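Local coordinates for protein subtilase cytotoxin subunit A (Escherichia coli, PDB 2IY9) that cleaves the host endoplasmic reticulum chaperone BiP as the serine protease subunit of an AB5 toxin, causing ER stress and cell death, at residues Y87-L96 / N255-A263. Residues are numbered along the deposited sequence; the frame is centred on the assembly and turned at random.
Sequences YIHGTAMASL and NITFLRPDA
S95 and L259 make the one hydrogen bond between helix 87-96 and the segment 255-263. L259 N gives its hydrogen to S95 OG at 3.0 Å, nearly straight at 165°. A chi1 of 75° holds OG between the backbone N and the carbonyl carbon of S95. From there OG also donates to A92 O, 2.7 Å away within the helix, so the hydroxyl is gripped twice. S95 CB and L259 CB are tightly packed at 3.4 Å. One turn earlier, A92 CB meets the F258 ring obliquely, 3.5 Å from F258 CD1. I88 CD1 reaches F258 CE1 further along the same ring. In this subtilisin-like fold, helix 84-98 carries H89, assigned to the charge relay system. The CB of H89 points away from the segment 255-263, so the hairpin strand 256-259 packs on another side of this helix, which it crosses steeply. Toward the helix start, P261 lies over one face of the Y87 ring. P261 CG is 3.9 Å from the centroid of the Y87 ring and 12° off the normal, a CH-pi contact. Y87 CG is anti to the backbone N, which carries the ring out beside the proline. P261 CD rests on I88 CG2 at 3.6 Å. The same methyl sits over one face of the R260 guanidinium, offset toward its rim. R260 NH2 bonds to D262 OD2 and forms a salt bridge with E84. At the other end, L96 CD2 presses on I256 CG2 at 3.4 Å, and Y26 of helix 25-30 touches both residues.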
loop_
_atom_site.group_PDB
_atom_site.type_symbol
_atom_site.label_atom_id
_atom_site.label_comp_id
_atom_site.label_asym_id
_atom_site.label_seq_id
_atom_site.Cartn_x
_atom_site.Cartn_y
_atom_site.Cartn_z
ATOM N N TYR A 87 8.128 5.792 15.194
ATOM C CA TYR A 87 7.035 6.126 16.111
ATOM C C TYR A 87 5.792 6.515 15.326
ATOM O O TYR A 87 4.680 6.152 15.701
ATOM C CB TYR A 87 7.427 7.263 17.075
ATOM C CG TYR A 87 6.346 7.614 18.088
ATOM C CD1 TYR A 87 5.708 6.618 18.828
ATOM C CD2 TYR A 87 5.965 8.942 18.304
ATOM C CE1 TYR A 87 4.719 6.932 19.743
ATOM C CE2 TYR A 87 4.968 9.268 19.228
ATOM C CZ TYR A 87 4.356 8.254 19.940
ATOM O OH TYR A 87 3.373 8.540 20.861
ATOM N N ILE A 88 5.997 7.227 14.221
ATOM C CA ILE A 88 4.897 7.847 13.480
ATOM C C ILE A 88 4.399 7.062 12.270
ATOM O O ILE A 88 3.262 7.273 11.806
ATOM C CB ILE A 88 5.247 9.313 13.062
ATOM C CG1 ILE A 88 6.359 9.349 12.006
ATOM C CG2 ILE A 88 5.631 10.118 14.297
ATOM C CD1 ILE A 88 6.779 10.781 11.550
ATOM N N HIS A 89 5.244 6.165 11.767
ATOM C CA HIS A 89 5.070 5.651 10.406
ATOM C C HIS A 89 3.765 4.883 10.186
ATOM O O HIS A 89 3.041 5.177 9.234
ATOM C CB HIS A 89 6.274 4.808 9.984
ATOM C CG HIS A 89 6.327 4.529 8.517
ATOM N ND1 HIS A 89 6.883 5.407 7.611
ATOM C CD2 HIS A 89 5.905 3.462 7.797
ATOM C CE1 HIS A 89 6.797 4.893 6.396
ATOM N NE2 HIS A 89 6.215 3.712 6.482
ATOM N N GLY A 90 3.467 3.923 11.062
ATOM C CA GLY A 90 2.225 3.142 10.958
ATOM C C GLY A 90 0.977 4.017 11.016
ATOM O O GLY A 90 0.050 3.856 10.201
ATOM N N THR A 91 0.956 4.943 11.979
ATOM C CA THR A 91 -0.163 5.894 12.144
ATOM C C THR A 91 -0.335 6.765 10.892
ATOM O O THR A 91 -1.455 6.986 10.418
ATOM C CB THR A 91 0.033 6.812 13.390
ATOM O OG1 THR A 91 0.298 6.010 14.546
ATOM C CG2 THR A 91 -1.207 7.661 13.654
ATOM N N ALA A 92 0.784 7.260 10.367
ATOM C CA ALA A 92 0.785 8.033 9.131
ATOM C C ALA A 92 0.089 7.272 7.990
ATOM O O ALA A 92 -0.797 7.812 7.331
ATOM C CB ALA A 92 2.208 8.404 8.745
ATOM N N MET A 93 0.495 6.019 7.774
ATOM C CA MET A 93 -0.036 5.208 6.667
ATOM C C MET A 93 -1.520 4.922 6.837
ATOM O O MET A 93 -2.313 5.125 5.902
ATOM C CB MET A 93 0.759 3.909 6.511
ATOM C CG MET A 93 2.283 4.120 6.293
ATOM S SD MET A 93 2.664 5.135 4.855
ATOM C CE MET A 93 3.252 6.654 5.585
ATOM N N ALA A 94 -1.884 4.484 8.042
ATOM C CA ALA A 94 -3.269 4.264 8.429
ATOM C C ALA A 94 -4.100 5.510 8.169
ATOM O O ALA A 94 -5.210 5.405 7.654
ATOM C CB ALA A 94 -3.374 3.848 9.886
ATOM N N SER A 95 -3.556 6.687 8.492
ATOM C CA SER A 95 -4.307 7.923 8.288
ATOM C C SER A 95 -4.573 8.170 6.805
ATOM O O SER A 95 -5.684 8.560 6.442
ATOM C CB SER A 95 -3.658 9.130 8.980
ATOM O OG SER A 95 -2.506 9.619 8.305
ATOM N N LEU A 96 -3.571 7.920 5.951
ATOM C CA LEU A 96 -3.726 8.137 4.507
ATOM C C LEU A 96 -4.785 7.222 3.880
ATOM O O LEU A 96 -5.499 7.629 2.967
ATOM C CB LEU A 96 -2.384 7.983 3.780
ATOM C CG LEU A 96 -1.321 9.032 4.120
ATOM C CD1 LEU A 96 -0.014 8.655 3.446
ATOM C CD2 LEU A 96 -1.764 10.471 3.737
ATOM N N ASN A 255 4.615 15.783 -1.004
ATOM C CA ASN A 255 3.858 16.828 -0.311
ATOM C C ASN A 255 2.578 16.204 0.239
ATOM O O ASN A 255 1.472 16.675 -0.028
ATOM C CB ASN A 255 3.535 17.979 -1.285
ATOM C CG ASN A 255 2.969 19.205 -0.589
ATOM O OD1 ASN A 255 3.300 19.479 0.569
ATOM N ND2 ASN A 255 2.131 19.974 -1.307
ATOM N N ILE A 256 2.741 15.101 0.962
ATOM C CA ILE A 256 1.599 14.362 1.502
ATOM C C ILE A 256 1.476 14.600 3.010
ATOM O O ILE A 256 2.407 14.312 3.766
ATOM C CB ILE A 256 1.720 12.828 1.234
ATOM C CG1 ILE A 256 2.032 12.513 -0.247
ATOM C CG2 ILE A 256 0.488 12.089 1.771
ATOM C CD1 ILE A 256 0.887 12.806 -1.271
ATOM N N THR A 257 0.333 15.135 3.437
ATOM C CA THR A 257 0.099 15.421 4.854
ATOM C C THR A 257 -0.446 14.154 5.543
ATOM O O THR A 257 -1.294 13.466 4.983
ATOM C CB THR A 257 -0.875 16.613 5.026
ATOM O OG1 THR A 257 -0.401 17.739 4.265
ATOM C CG2 THR A 257 -0.976 17.032 6.473
ATOM N N PHE A 258 0.056 13.849 6.738
ATOM C CA PHE A 258 -0.336 12.636 7.471
ATOM C C PHE A 258 -0.477 12.873 8.978
ATOM O O PHE A 258 -0.032 13.896 9.503
ATOM C CB PHE A 258 0.667 11.508 7.210
ATOM C CG PHE A 258 2.086 11.871 7.554
ATOM C CD1 PHE A 258 2.512 11.907 8.882
ATOM C CD2 PHE A 258 2.992 12.194 6.548
ATOM C CE1 PHE A 258 3.824 12.257 9.207
ATOM C CE2 PHE A 258 4.306 12.533 6.859
ATOM C CZ PHE A 258 4.722 12.566 8.192
ATOM N N LEU A 259 -1.088 11.909 9.663
ATOM C CA LEU A 259 -1.330 11.979 11.097
ATOM C C LEU A 259 -0.175 11.383 11.912
ATOM O O LEU A 259 0.390 10.343 11.537
ATOM C CB LEU A 259 -2.625 11.224 11.430
ATOM C CG LEU A 259 -3.176 11.279 12.858
ATOM C CD1 LEU A 259 -3.589 12.707 13.197
ATOM C CD2 LEU A 259 -4.350 10.312 13.019
ATOM N N ARG A 260 0.159 12.045 13.023
ATOM C CA ARG A 260 1.149 11.552 13.998
ATOM C C ARG A 260 0.448 11.060 15.282
ATOM O O ARG A 260 -0.659 11.511 15.575
ATOM C CB ARG A 260 2.129 12.670 14.362
ATOM C CG ARG A 260 2.930 13.268 13.195
ATOM C CD ARG A 260 3.482 14.637 13.585
ATOM N NE ARG A 260 4.115 14.580 14.899
ATOM C CZ ARG A 260 5.387 14.249 15.108
ATOM N NH1 ARG A 260 6.185 13.958 14.085
ATOM N NH2 ARG A 260 5.860 14.209 16.347
ATOM N N PRO A 261 1.086 10.142 16.048
ATOM C CA PRO A 261 0.494 9.635 17.298
ATOM C C PRO A 261 0.160 10.698 18.352
ATOM O O PRO A 261 -0.690 10.450 19.204
ATOM C CB PRO A 261 1.563 8.677 17.829
ATOM C CG PRO A 261 2.297 8.234 16.609
ATOM C CD PRO A 261 2.365 9.467 15.760
ATOM N N ASP A 262 0.808 11.861 18.280
ATOM C CA ASP A 262 0.518 12.963 19.198
ATOM C C ASP A 262 -0.578 13.888 18.659
ATOM O O ASP A 262 -0.794 14.987 19.187
ATOM C CB ASP A 262 1.800 13.747 19.549
ATOM C CG ASP A 262 2.443 14.420 18.338
ATOM O OD1 ASP A 262 1.889 14.331 17.220
ATOM O OD2 ASP A 262 3.519 15.046 18.501
ATOM N N ALA A 263 -1.255 13.436 17.603
ATOM C CA ALA A 263 -2.428 14.103 17.026
ATOM C C ALA A 263 -2.149 15.282 16.095
ATOM O O ALA A 263 -3.056 15.776 15.431
ATOM C CB ALA A 263 -3.430 14.504 18.115
#